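Local coordinates for protein transcription factor SKN7 (Chaetomium thermophilum, PDB 5D5W) that binds heat-shock-element DNA through a winged helix-turn-helix domain and probably controls gene expression in osmotic and oxidative stress responses, at residues S2-K7 with Y62-V67; S29-E34 with A82-H87. All blocks are in the same frame, centred on the assembly; numbering follows the deposited sequence.

Interaction 1. Residues S2-K7 with Y62-V67; sequences SDFVRK and YDFHKV. With nucleotides of chain A; nucleotides of chain C.
The ring of Y62 carries the packing between helix 3-12 and segment 62-67, carbon against carbon, with no hydrogen bond or salt bridge across. F4 lies over one face of that ring: its CB and CD2 face it, with F4 CD2 4.2 Å from Y62 CD2. The two planes are tilted by 26° but slid apart, centroids 5.4 Å from each other, so overlap is slight. CG of F4 stands anti to its backbone N (chi1 176°), which sends the ring off the helix toward Y62 and on to F64, where F4 CE2 comes 4.4 Å from F64 CE1; F64 meets the F4 ring at its edge. V5 CG2 approaches Y62 CD1 obliquely at 4.1 Å. L59 of helix 52-61 touches both F4 and F64, while F90 packs on V5 and F64, closing a buried cluster.

The other side is polar and turned to DNA or solvent. D3 is gripped by two charges, R6 through a weak bond and K7 NZ on the syn lone pair of OD1, a surface network that does not involve segment 62-67. The hydroxyl end of the buried Y62 ring faces DNA: Y62 OH donates to OP2 of DG2 of chain C, very short at 2.5 Å and in the plane of the ring. Past F64, H65 ND1 donates to OP1 of DT6 of chain A at 2.7 Å, and the backbone N of K66 reaches OP2 of the same phosphate. The extended chain of K66 carries NZ to 2.9 Å from OP2 of DC5 of chain A. D63, with positive phi, is the C' residue of the Schellman motif ending helix 52-61, so hydrophobic core and DNA-phosphate contacts meet at the exit of a helix in the HSF-type winged helix-turn-helix DNA-binding domain.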
loop_
_atom_site.group_PDB
_atom_site.type_symbol
_atom_site.label_atom_id
_atom_site.label_comp_id
_atom_site.label_asym_id
_atom_site.label_seq_id
_atom_site.Cartn_x
_atom_site.Cartn_y
_atom_site.Cartn_z
ATOM N N SER B 2 24.832 5.923 3.039
ATOM C CA SER B 2 23.360 6.059 3.275
ATOM C C SER B 2 22.766 4.739 3.755
ATOM O O SER B 2 22.864 3.727 3.066
ATOM C CB SER B 2 22.647 6.516 1.999
ATOM O OG SER B 2 23.229 7.702 1.479
ATOM N N ASP B 3 22.142 4.761 4.930
ATOM C CA ASP B 3 21.655 3.539 5.584
ATOM C C ASP B 3 20.605 2.809 4.745
ATOM O O ASP B 3 20.667 1.585 4.574
ATOM C CB ASP B 3 21.081 3.886 6.964
ATOM C CG ASP B 3 20.906 2.669 7.853
ATOM O OD1 ASP B 3 20.097 1.786 7.497
ATOM O OD2 ASP B 3 21.569 2.605 8.916
ATOM N N PHE B 4 19.647 3.577 4.230
ATOM C CA PHE B 4 18.546 3.050 3.418
ATOM C C PHE B 4 19.059 2.368 2.165
ATOM O O PHE B 4 18.626 1.269 1.829
ATOM C CB PHE B 4 17.585 4.185 3.026
ATOM C CG PHE B 4 16.458 3.761 2.117
ATOM C CD1 PHE B 4 15.354 3.090 2.621
ATOM C CD2 PHE B 4 16.487 4.066 0.767
ATOM C CE1 PHE B 4 14.315 2.704 1.791
ATOM C CE2 PHE B 4 15.455 3.682 -0.069
ATOM C CZ PHE B 4 14.365 3.003 0.448
ATOM N N VAL B 5 19.981 3.028 1.478
ATOM C CA VAL B 5 20.442 2.546 0.186
ATOM C C VAL B 5 21.215 1.241 0.381
ATOM O O VAL B 5 21.081 0.307 -0.411
ATOM C CB VAL B 5 21.304 3.604 -0.545
ATOM C CG1 VAL B 5 21.720 3.092 -1.917
ATOM C CG2 VAL B 5 20.544 4.922 -0.676
ATOM N N ARG B 6 22.014 1.195 1.448
ATOM C CA ARG B 6 22.767 0.000 1.823
ATOM C C ARG B 6 21.824 -1.170 2.045
ATOM O O ARG B 6 22.019 -2.243 1.480
ATOM C CB ARG B 6 23.595 0.260 3.093
ATOM C CG ARG B 6 24.016 -0.992 3.864
ATOM C CD ARG B 6 25.155 -0.711 4.836
ATOM N NE ARG B 6 24.960 0.519 5.616
ATOM C CZ ARG B 6 24.246 0.620 6.740
ATOM N NH1 ARG B 6 23.623 -0.438 7.258
ATOM N NH2 ARG B 6 24.150 1.799 7.356
ATOM N N LYS B 7 20.808 -0.949 2.872
ATOM C CA LYS B 7 19.819 -1.980 3.172
ATOM C C LYS B 7 19.019 -2.394 1.940
ATOM O O LYS B 7 18.648 -3.557 1.793
ATOM C CB LYS B 7 18.869 -1.504 4.269
ATOM C CG LYS B 7 19.525 -1.435 5.640
ATOM C CD LYS B 7 18.570 -1.859 6.751
ATOM C CE LYS B 7 18.088 -0.694 7.604
ATOM N NZ LYS B 7 18.964 -0.522 8.797
ATOM N N TYR B 62 14.730 9.578 -1.341
ATOM C CA TYR B 62 16.107 9.477 -1.831
ATOM C C TYR B 62 16.216 9.492 -3.368
ATOM O O TYR B 62 17.221 9.054 -3.939
ATOM C CB TYR B 62 16.750 8.196 -1.301
ATOM C CG TYR B 62 17.187 8.252 0.138
ATOM C CD1 TYR B 62 18.527 8.351 0.473
ATOM C CD2 TYR B 62 16.263 8.194 1.161
ATOM C CE1 TYR B 62 18.930 8.389 1.793
ATOM C CE2 TYR B 62 16.660 8.228 2.481
ATOM C CZ TYR B 62 17.991 8.323 2.784
ATOM O OH TYR B 62 18.373 8.359 4.100
ATOM N N ASP B 63 15.170 9.967 -4.030
ATOM C CA ASP B 63 15.218 10.280 -5.453
ATOM C C ASP B 63 15.106 9.061 -6.392
ATOM O O ASP B 63 15.575 9.105 -7.536
ATOM C CB ASP B 63 16.471 11.127 -5.759
ATOM C CG ASP B 63 16.295 12.047 -6.962
ATOM O OD1 ASP B 63 15.194 12.615 -7.136
ATOM O OD2 ASP B 63 17.275 12.212 -7.728
ATOM N N PHE B 64 14.459 7.989 -5.926
ATOM C CA PHE B 64 13.983 6.945 -6.836
ATOM C C PHE B 64 12.661 7.364 -7.452
ATOM O O PHE B 64 11.881 8.113 -6.859
ATOM C CB PHE B 64 13.755 5.611 -6.128
ATOM C CG PHE B 64 15.007 4.917 -5.713
ATOM C CD1 PHE B 64 15.665 5.297 -4.572
ATOM C CD2 PHE B 64 15.505 3.866 -6.455
ATOM C CE1 PHE B 64 16.817 4.654 -4.176
ATOM C CE2 PHE B 64 16.659 3.214 -6.072
ATOM C CZ PHE B 64 17.316 3.608 -4.932
ATOM N N HIS B 65 12.409 6.843 -8.644
ATOM C CA HIS B 65 11.168 7.068 -9.347
ATOM C C HIS B 65 10.616 5.722 -9.721
ATOM O O HIS B 65 11.365 4.763 -9.868
ATOM C CB HIS B 65 11.421 7.923 -10.585
ATOM C CG HIS B 65 11.818 9.327 -10.253
ATOM N ND1 HIS B 65 10.931 10.384 -10.288
ATOM C CD2 HIS B 65 12.997 9.842 -9.830
ATOM C CE1 HIS B 65 11.554 11.492 -9.927
ATOM N NE2 HIS B 65 12.809 11.191 -9.642
ATOM N N LYS B 66 9.300 5.647 -9.843
ATOM C CA LYS B 66 8.648 4.436 -10.316
ATOM C C LYS B 66 8.646 4.420 -11.840
ATOM O O LYS B 66 8.547 5.470 -12.474
ATOM C CB LYS B 66 7.218 4.359 -9.787
ATOM C CG LYS B 66 6.605 2.986 -9.934
ATOM C CD LYS B 66 5.246 2.914 -9.277
ATOM C CE LYS B 66 4.521 1.637 -9.664
ATOM N NZ LYS B 66 3.135 1.618 -9.109
ATOM N N VAL B 67 8.750 3.224 -12.416
ATOM C CA VAL B 67 8.741 3.030 -13.868
ATOM C C VAL B 67 7.337 2.678 -14.359
ATOM O O VAL B 67 6.701 1.768 -13.824
ATOM C CB VAL B 67 9.688 1.886 -14.256
ATOM C CG1 VAL B 67 9.688 1.669 -15.765
ATOM C CG2 VAL B 67 11.089 2.166 -13.723
ATOM P P DT A 6 7.427 8.833 -8.864
ATOM O OP1 DT A 6 8.512 9.205 -9.807
ATOM O OP2 DT A 6 7.549 7.602 -8.045
ATOM O "O5'" DT A 6 7.185 10.068 -7.894
ATOM C "C5'" DT A 6 6.920 11.358 -8.455
ATOM C "C4'" DT A 6 6.681 12.351 -7.346
ATOM O "O4'" DT A 6 5.440 12.017 -6.699
ATOM C "C3'" DT A 6 7.746 12.369 -6.245
ATOM O "O3'" DT A 6 8.385 13.651 -6.231
ATOM C "C2'" DT A 6 6.971 12.078 -4.968
ATOM C "C1'" DT A 6 5.545 12.401 -5.353
ATOM N N1 DT A 6 4.518 11.673 -4.603
ATOM C C2 DT A 6 3.577 12.394 -3.906
ATOM O O2 DT A 6 3.562 13.612 -3.872
ATOM N N3 DT A 6 2.652 11.633 -3.241
ATOM C C4 DT A 6 2.575 10.255 -3.206
ATOM O O4 DT A 6 1.684 9.711 -2.565
ATOM C C5 DT A 6 3.588 9.561 -3.965
ATOM C C7 DT A 6 3.579 8.065 -3.991
ATOM C C6 DT A 6 4.494 10.295 -4.621
ATOM P P DC A 5 1.942 4.846 -10.484
ATOM O OP1 DC A 5 2.584 4.146 -11.633
ATOM O OP2 DC A 5 1.554 4.093 -9.248
ATOM O "O5'" DC A 5 2.879 6.049 -10.026
ATOM C "C5'" DC A 5 3.364 7.000 -10.979
ATOM C "C4'" DC A 5 3.808 8.254 -10.261
ATOM O "O4'" DC A 5 2.693 8.817 -9.542
ATOM C "C3'" DC A 5 4.929 8.065 -9.233
ATOM O "O3'" DC A 5 6.072 8.782 -9.703
ATOM C "C2'" DC A 5 4.354 8.618 -7.937
ATOM C "C1'" DC A 5 3.192 9.470 -8.404
ATOM N N1 DC A 5 2.085 9.616 -7.450
ATOM C C2 DC A 5 1.675 10.903 -7.105
ATOM O O2 DC A 5 2.276 11.873 -7.594
ATOM N N3 DC A 5 0.655 11.063 -6.229
ATOM C C4 DC A 5 0.046 9.991 -5.713
ATOM N N4 DC A 5 -0.965 10.193 -4.862
ATOM C C5 DC A 5 0.437 8.664 -6.059
ATOM C C6 DC A 5 1.448 8.524 -6.927
ATOM P P DG C 2 17.081 7.394 6.931
ATOM O OP1 DG C 2 17.911 6.192 6.648
ATOM O OP2 DG C 2 16.603 8.264 5.823
ATOM O "O5'" DG C 2 15.809 6.904 7.752
ATOM C "C5'" DG C 2 15.969 6.040 8.889
ATOM C "C4'" DG C 2 14.629 5.618 9.445
ATOM O "O4'" DG C 2 13.970 6.734 10.091
ATOM C "C3'" DG C 2 13.627 5.081 8.426
ATOM O "O3'" DG C 2 12.927 4.019 9.085
ATOM C "C2'" DG C 2 12.759 6.291 8.128
ATOM C "C1'" DG C 2 12.704 6.977 9.484
ATOM N N9 DG C 2 12.490 8.422 9.482
ATOM C C8 DG C 2 13.156 9.356 8.726
ATOM N N7 DG C 2 12.784 10.582 8.983
ATOM C C5 DG C 2 11.836 10.450 9.988
ATOM C C6 DG C 2 11.079 11.437 10.673
ATOM O O6 DG C 2 11.106 12.667 10.530
ATOM N N1 DG C 2 10.219 10.866 11.606
ATOM C C2 DG C 2 10.103 9.519 11.853
ATOM N N2 DG C 2 9.218 9.163 12.798
ATOM N N3 DG C 2 10.814 8.591 11.231
ATOM C C4 DG C 2 11.652 9.124 10.317
#

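Interaction 2. Residues S29-E34 with A82-H87; sequences SFVVLE and AWEFKH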
loop_
_atom_site.group_PDB
_atom_site.type_symbol
_atom_site.label_atom_id
_atom_site.label_comp_id
_atom_site.label_asym_id
_atom_site.label_seq_id
_atom_site.Cartn_x
_atom_site.Cartn_y
_atom_site.Cartn_z
ATOM N N SER B 29 17.564 -1.027 -12.714
ATOM C CA SER B 29 16.400 -0.818 -11.836
ATOM C C SER B 29 16.101 -2.121 -11.074
ATOM O O SER B 29 16.661 -3.172 -11.402
ATOM C CB SER B 29 15.169 -0.399 -12.645
ATOM O OG SER B 29 14.710 -1.449 -13.483
ATOM N N PHE B 30 15.242 -2.042 -10.057
ATOM C CA PHE B 30 14.817 -3.225 -9.305
ATOM C C PHE B 30 13.297 -3.348 -9.287
ATOM O O PHE B 30 12.575 -2.381 -9.537
ATOM C CB PHE B 30 15.396 -3.235 -7.879
ATOM C CG PHE B 30 14.679 -2.339 -6.915
ATOM C CD1 PHE B 30 13.691 -2.842 -6.074
ATOM C CD2 PHE B 30 14.995 -0.996 -6.843
ATOM C CE1 PHE B 30 13.013 -2.009 -5.194
ATOM C CE2 PHE B 30 14.333 -0.165 -5.960
ATOM C CZ PHE B 30 13.342 -0.667 -5.136
ATOM N N VAL B 31 12.833 -4.563 -9.007
ATOM C CA VAL B 31 11.420 -4.901 -9.042
ATOM C C VAL B 31 11.004 -5.494 -7.711
ATOM O O VAL B 31 11.698 -6.358 -7.190
ATOM C CB VAL B 31 11.135 -5.958 -10.122
ATOM C CG1 VAL B 31 9.637 -6.156 -10.292
ATOM C CG2 VAL B 31 11.775 -5.559 -11.442
ATOM N N VAL B 32 9.883 -5.017 -7.171
ATOM C CA VAL B 32 9.226 -5.628 -6.008
ATOM C C VAL B 32 7.866 -6.152 -6.460
ATOM O O VAL B 32 7.112 -5.444 -7.121
ATOM C CB VAL B 32 9.043 -4.633 -4.843
ATOM C CG1 VAL B 32 8.248 -5.271 -3.714
ATOM C CG2 VAL B 32 10.390 -4.153 -4.325
ATOM N N LEU B 33 7.557 -7.389 -6.086
ATOM C CA LEU B 33 6.440 -8.129 -6.676
ATOM C C LEU B 33 5.991 -9.196 -5.693
ATOM O O LEU B 33 6.829 -9.855 -5.095
ATOM C CB LEU B 33 6.898 -8.770 -7.993
ATOM C CG LEU B 33 6.038 -9.859 -8.642
ATOM C CD1 LEU B 33 4.621 -9.352 -8.881
ATOM C CD2 LEU B 33 6.678 -10.341 -9.941
ATOM N N GLU B 34 4.679 -9.363 -5.526
ATOM C CA GLU B 34 4.112 -10.273 -4.514
ATOM C C GLU B 34 4.156 -9.541 -3.175
ATOM O O GLU B 34 4.868 -9.931 -2.240
ATOM C CB GLU B 34 4.844 -11.632 -4.460
ATOM C CG GLU B 34 4.085 -12.755 -3.754
ATOM C CD GLU B 34 4.830 -14.086 -3.793
ATOM O OE1 GLU B 34 5.112 -14.649 -2.709
ATOM O OE2 GLU B 34 5.142 -14.569 -4.905
ATOM N N ALA B 82 3.557 -5.814 -9.738
ATOM C CA ALA B 82 4.984 -5.574 -9.732
ATOM C C ALA B 82 5.239 -4.073 -9.762
ATOM O O ALA B 82 4.709 -3.358 -10.611
ATOM C CB ALA B 82 5.635 -6.241 -10.928
ATOM N N TRP B 83 6.052 -3.613 -8.817
ATOM C CA TRP B 83 6.431 -2.219 -8.701
ATOM C C TRP B 83 7.894 -2.126 -9.072
ATOM O O TRP B 83 8.710 -2.839 -8.500
ATOM C CB TRP B 83 6.247 -1.755 -7.258
ATOM C CG TRP B 83 4.825 -1.664 -6.843
ATOM C CD1 TRP B 83 3.914 -2.677 -6.805
ATOM C CD2 TRP B 83 4.144 -0.492 -6.402
ATOM N NE1 TRP B 83 2.701 -2.202 -6.374
ATOM C CE2 TRP B 83 2.819 -0.864 -6.111
ATOM C CE3 TRP B 83 4.527 0.843 -6.224
ATOM C CZ2 TRP B 83 1.872 0.052 -5.648
ATOM C CZ3 TRP B 83 3.592 1.749 -5.768
ATOM C CH2 TRP B 83 2.279 1.354 -5.488
ATOM N N GLU B 84 8.228 -1.257 -10.020
ATOM C CA GLU B 84 9.612 -1.087 -10.439
ATOM C C GLU B 84 10.090 0.322 -10.137
ATOM O O GLU B 84 9.409 1.281 -10.491
ATOM C CB GLU B 84 9.745 -1.360 -11.930
ATOM C CG GLU B 84 11.189 -1.444 -12.389
ATOM C CD GLU B 84 11.325 -1.727 -13.866
ATOM O OE1 GLU B 84 10.295 -1.796 -14.563
ATOM O OE2 GLU B 84 12.474 -1.873 -14.331
ATOM N N PHE B 85 11.257 0.439 -9.495
ATOM C CA PHE B 85 11.840 1.744 -9.165
ATOM C C PHE B 85 13.241 1.906 -9.706
ATOM O O PHE B 85 13.976 0.928 -9.858
ATOM C CB PHE B 85 11.874 1.957 -7.663
ATOM C CG PHE B 85 10.520 2.038 -7.050
ATOM C CD1 PHE B 85 9.857 0.882 -6.662
ATOM C CD2 PHE B 85 9.900 3.263 -6.883
ATOM C CE1 PHE B 85 8.601 0.947 -6.109
ATOM C CE2 PHE B 85 8.639 3.336 -6.327
ATOM C CZ PHE B 85 7.989 2.173 -5.943
ATOM N N LYS B 86 13.609 3.157 -9.971
ATOM C CA LYS B 86 14.867 3.466 -10.639
ATOM C C LYS B 86 15.541 4.723 -10.091
ATOM O O LYS B 86 14.923 5.777 -9.941
ATOM C CB LYS B 86 14.622 3.631 -12.134
ATOM C CG LYS B 86 15.855 3.441 -13.002
ATOM C CD LYS B 86 15.487 3.559 -14.479
ATOM C CE LYS B 86 16.274 2.603 -15.367
ATOM N NZ LYS B 86 15.483 2.173 -16.558
ATOM N N HIS B 87 16.814 4.571 -9.766
ATOM C CA HIS B 87 17.712 5.681 -9.529
ATOM C C HIS B 87 18.858 5.492 -10.528
ATOM O O HIS B 87 19.330 4.366 -10.715
ATOM C CB HIS B 87 18.223 5.640 -8.099
ATOM C CG HIS B 87 18.769 6.941 -7.604
ATOM N ND1 HIS B 87 19.876 7.544 -8.155
ATOM C CD2 HIS B 87 18.378 7.737 -6.583
ATOM C CE1 HIS B 87 20.137 8.662 -7.509
ATOM N NE2 HIS B 87 19.244 8.800 -6.545
#
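Strands 30-33 and 82-86 run antiparallel, their axes 4.6 Å apart at closest approach and 157° between N-to-C directions. Two hydrogen-bonded pairs, F30 with F85 and V32 with W83, each exchange two N-H···O bonds; the V32–W83 pair is the tighter and straighter, W83 N reaching V32 O at 2.7 Å and 175°. All four donors sit nearly along the C=O axis of their acceptors. V31 and E84 form the non-hydrogen-bonded pair between them.

Side chains divide by face. F30, V32, W83 and F85 share one face, against helix 52-61, where L59 touches both phenylalanines. F30 holds its ring in the crowded position between backbone N and carbonyl carbon (chi1 79°), which brings CE2 3.7 Å from F85 CB; the rings are slid apart with little overlap. W83 turns its indole away from strand 30-33, to an edge-to-face meeting with F52 and a cation-pi contact with K66.

On the opposite face, A82 CB touches both L33 CD1 at 3.9 Å and V31 CG1 at 4.1 Å. The extended chain of E84 leads back to S29, whose OG donates to the anti lone pair of OE2 at a very short 2.4 Å. An alanine in place of E84 would cost S29 OG its very short bond to the carboxylate, though the weak bond to S24 OG could remain, and would probably loosen this end of the strand pairing. Such central strand pairing, one face closed by helices, is characteristic of the small antiparallel sheet of the HSF-type winged helix-turn-helix domain.

Interaction 1 joins a helix to the segment leaving helix 52-61 by carbon packing without hydrogen bonds, whereas interaction 2 joins two strands by backbone hydrogen bonds and one side-chain bond, with 482 Å² buried against 213 Å². Strands 65-66 and 82-86 are sheet neighbours, paired through H65 O to K86 N and V67 N to E84 O, both probable hydrogen bonds at 2.8 Å. L59 of helix 52-61 touches F4 and F64 of the first contact and F30 and F85 of the second, so both line one core. The first contact is buried, the second partly buried, yet 62-67 meets DNA phosphates directly, while the nearest atom of interaction 2 stays about 5 Å from the nucleic acid.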